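Local coordinates for putative peptidase (Bacteroides fragilis, PDB 5DYN), which acts as a clostripain-family (C11) cysteine protease that activates Bacteroides fragilis toxin by proteolytic cleavage, at the interface of chains B and A. Sequence-based numbering; all coordinates share one arbitrary frame. Chains: chain A, Putative peptidase; chain B, Putative peptidase.

The interface of chains B and A. Residues chain B 121-122; chain A 1, 12, 39-40, 214, 227, 230.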
ATOM      1  N   GLY B 121       2.467  -1.767  -7.183  1.00 28.16           N
ATOM      2  CA  GLY B 121       3.624  -2.260  -6.456  1.00 29.10           C
ATOM      3  C   GLY B 121       4.936  -1.560  -6.758  1.00 33.95           C
ATOM      4  O   GLY B 121       5.001  -0.331  -6.798  1.00 30.14           O
ATOM      5  N   TRP B 122       5.977  -2.356  -6.987  1.00 28.52           N
ATOM      6  CA  TRP B 122       7.317  -1.844  -7.261  1.00 29.48           C
ATOM      7  C   TRP B 122       7.509  -1.476  -8.727  1.00 31.63           C
ATOM      8  O   TRP B 122       8.463  -0.777  -9.070  1.00 34.17           O
ATOM      9  CB  TRP B 122       8.371  -2.882  -6.867  1.00 28.10           C
ATOM     10  CG  TRP B 122       8.286  -4.131  -7.700  1.00 30.00           C
ATOM     11  CD1 TRP B 122       7.534  -5.241  -7.438  1.00 28.62           C
ATOM     12  CD2 TRP B 122       8.960  -4.387  -8.940  1.00 28.28           C
ATOM     13  NE1 TRP B 122       7.706  -6.175  -8.433  1.00 30.40           N
ATOM     14  CE2 TRP B 122       8.576  -5.675  -9.367  1.00 31.04           C
ATOM     15  CE3 TRP B 122       9.853  -3.654  -9.730  1.00 29.00           C
ATOM     16  CZ2 TRP B 122       9.056  -6.246 -10.546  1.00 30.27           C
ATOM     17  CZ3 TRP B 122      10.329  -4.223 -10.900  1.00 26.41           C
ATOM     18  CH2 TRP B 122       9.929  -5.505 -11.296  1.00 27.41           C
TER
ATOM     19  N   TRP A   1       5.033   0.964  -9.332  1.00 28.26           N
ATOM     20  CA  TRP A   1       4.867   2.398  -9.116  1.00 32.74           C
ATOM     21  C   TRP A   1       3.673   2.690  -8.219  1.00 29.74           C
ATOM     22  O   TRP A   1       2.906   1.794  -7.877  1.00 30.24           O
ATOM     23  CB  TRP A   1       4.709   3.128 -10.453  1.00 28.55           C
ATOM     24  CG  TRP A   1       3.640   2.555 -11.346  1.00 33.10           C
ATOM     25  CD1 TRP A   1       3.807   1.625 -12.330  1.00 30.97           C
ATOM     26  CD2 TRP A   1       2.241   2.885 -11.340  1.00 31.91           C
ATOM     27  NE1 TRP A   1       2.603   1.351 -12.935  1.00 33.41           N
ATOM     28  CE2 TRP A   1       1.626   2.115 -12.349  1.00 30.33           C
ATOM     29  CE3 TRP A   1       1.450   3.757 -10.583  1.00 30.97           C
ATOM     30  CZ2 TRP A   1       0.256   2.181 -12.613  1.00 27.61           C
ATOM     31  CZ3 TRP A   1       0.088   3.826 -10.850  1.00 32.90           C
ATOM     32  CH2 TRP A   1      -0.493   3.041 -11.857  1.00 26.82           C
ATOM     33  N   ILE A  12       8.776   4.003  -7.044  1.00 32.11           N
ATOM     34  CA  ILE A  12       8.927   3.806  -5.607  1.00 34.55           C
ATOM     35  C   ILE A  12      10.175   4.508  -5.069  1.00 34.63           C
ATOM     36  O   ILE A  12      10.158   5.048  -3.962  1.00 38.08           O
ATOM     37  CB  ILE A  12       8.978   2.306  -5.254  1.00 34.72           C
ATOM     38  CG1 ILE A  12       7.675   1.632  -5.676  1.00 31.61           C
ATOM     39  CG2 ILE A  12       9.193   2.106  -3.765  1.00 32.06           C
ATOM     40  CD1 ILE A  12       6.447   2.299  -5.100  1.00 29.97           C
ATOM     41  N   GLU A  39       8.840  -5.637  -1.739  1.00 30.30           N
ATOM     42  CA  GLU A  39       9.752  -4.689  -2.364  1.00 27.34           C
ATOM     43  C   GLU A  39       9.400  -3.250  -2.007  1.00 27.15           C
ATOM     44  O   GLU A  39      10.276  -2.390  -1.910  1.00 32.01           O
ATOM     45  CB  GLU A  39       9.747  -4.866  -3.881  1.00 23.40           C
ATOM     46  CG  GLU A  39      10.169  -6.255  -4.342  1.00 21.42           C
ATOM     47  CD  GLU A  39       8.999  -7.225  -4.461  1.00 30.68           C
ATOM     48  OE1 GLU A  39       7.889  -6.905  -3.979  1.00 26.27           O
ATOM     49  OE2 GLU A  39       9.193  -8.313  -5.040  1.00 27.18           O
ATOM     50  N   VAL A  40       8.113  -2.986  -1.820  1.00 28.26           N
ATOM     51  CA  VAL A  40       7.671  -1.660  -1.406  1.00 25.72           C
ATOM     52  C   VAL A  40       7.913  -1.483   0.088  1.00 30.69           C
ATOM     53  O   VAL A  40       8.381  -0.433   0.532  1.00 34.22           O
ATOM     54  CB  VAL A  40       6.186  -1.435  -1.731  1.00 26.20           C
ATOM     55  CG1 VAL A  40       5.739  -0.055  -1.270  1.00 24.50           C
ATOM     56  CG2 VAL A  40       5.947  -1.612  -3.226  1.00 24.43           C
ATOM     57  N   TYR A 214       7.740 -10.512  -6.313  1.00 30.65           N
ATOM     58  CA  TYR A 214       7.879 -10.730  -7.742  1.00 32.85           C
ATOM     59  C   TYR A 214       8.535 -12.083  -7.984  1.00 34.01           C
ATOM     60  O   TYR A 214       9.246 -12.605  -7.124  1.00 32.23           O
ATOM     61  CB  TYR A 214       8.690  -9.606  -8.396  1.00 27.11           C
ATOM     62  CG  TYR A 214       8.903  -9.798  -9.881  1.00 30.52           C
ATOM     63  CD1 TYR A 214       7.856  -9.638 -10.780  1.00 29.40           C
ATOM     64  CD2 TYR A 214      10.149 -10.144 -10.384  1.00 31.93           C
ATOM     65  CE1 TYR A 214       8.044  -9.816 -12.135  1.00 24.44           C
ATOM     66  CE2 TYR A 214      10.347 -10.326 -11.739  1.00 32.58           C
ATOM     67  CZ  TYR A 214       9.292 -10.160 -12.609  1.00 28.45           C
ATOM     68  OH  TYR A 214       9.490 -10.338 -13.958  1.00 32.70           O
ATOM     69  N   TYR A 227      13.606  -5.440 -12.299  1.00 35.82           N
ATOM     70  CA  TYR A 227      13.575  -5.907 -10.918  1.00 33.20           C
ATOM     71  C   TYR A 227      14.948  -5.792 -10.264  1.00 35.30           C
ATOM     72  O   TYR A 227      15.057  -5.721  -9.041  1.00 39.17           O
ATOM     73  CB  TYR A 227      13.079  -7.354 -10.857  1.00 34.14           C
ATOM     74  CG  TYR A 227      12.719  -7.830  -9.467  1.00 26.83           C
ATOM     75  CD1 TYR A 227      11.739  -7.185  -8.727  1.00 24.65           C
ATOM     76  CD2 TYR A 227      13.346  -8.935  -8.903  1.00 28.14           C
ATOM     77  CE1 TYR A 227      11.400  -7.616  -7.463  1.00 26.74           C
ATOM     78  CE2 TYR A 227      13.010  -9.376  -7.635  1.00 25.78           C
ATOM     79  CZ  TYR A 227      12.034  -8.710  -6.920  1.00 29.95           C
ATOM     80  OH  TYR A 227      11.685  -9.136  -5.657  1.00 29.48           O
ATOM     81  N   THR A 230      15.313  -2.694  -7.950  1.00 31.07           N
ATOM     82  CA  THR A 230      14.734  -2.620  -6.614  1.00 31.89           C
ATOM     83  C   THR A 230      15.811  -2.874  -5.566  1.00 35.00           C
ATOM     84  O   THR A 230      16.758  -3.624  -5.809  1.00 36.49           O
ATOM     85  CB  THR A 230      13.578  -3.629  -6.428  1.00 30.50           C
ATOM     86  OG1 THR A 230      14.086  -4.966  -6.481  1.00 34.14           O
ATOM     87  CG2 THR A 230      12.541  -3.453  -7.513  1.00 24.73           C
TER
HETATM   88  O   HOH W   1       8.431   2.060  -8.976  1.00 30.95           O
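With chi1 at 65°, B:Trp122 places CG between its backbone N and carbonyl carbon, and a chi2 of -90° turns the indole so that one face lies against A:Tyr227 and A:Thr230. A:Tyr227 answers with an extended side chain, CG anti to the backbone N (chi1 -167°), which presents a ring edge rather than a face. Its CD1 points onto the indole, 3.4 Å from CZ2 of B:Trp122 and offset toward the rim, in an edge-to-face pairing. On the same side of the indole, the methyl CG2 of A:Thr230 comes within 3.5 Å of B:Trp122 CE3. The threonine hydroxyl instead donates to the carbonyl oxygen of A:Tyr227, tying together two residues that line this face. A:Tyr214 meets the rim: B:Trp122 CZ2 points into the tyrosine face, 3.6 Å from CD1. A:Tyr214 also packs its CD2 edge over the centre of the A:Tyr227 ring, so the aromatic wall is interlocked.

A:Glu39, in helix 38-43, lays its CB 3.8 Å from CB of B:Trp122, and its chain, bent at chi2, carries the carboxylate over the CD1 corner of the five-membered ring, on the same face that meets A:Tyr227 and A:Thr230. Carboxylate oxygen OE2 accepts a bond from the backbone N of A:Tyr214 through its syn lone pair (2.9 Å), anchoring the carboxylate to the tyrosine segment.

The backbone of chain B is gripped separately. The N-terminal amine N of A:Trp1 donates to B:Gly121 O (2.8 Å) from above the carbonyl plane, while A:Ile12 CD1 and A:Val40 CG2 give this glycine apolar cover. Water 1 links B:Trp122 O with A:Ile12 N, lying 2.8 Å from the latter.

The insertion of the tryptophan pins the C-terminal stretch of chain B, just beyond the catalytic histidine segment, onto chain A. The contact is likely to hold chain B, apparently the N-terminal piece of the protease, to chain A, its C-terminal piece, beside the active site.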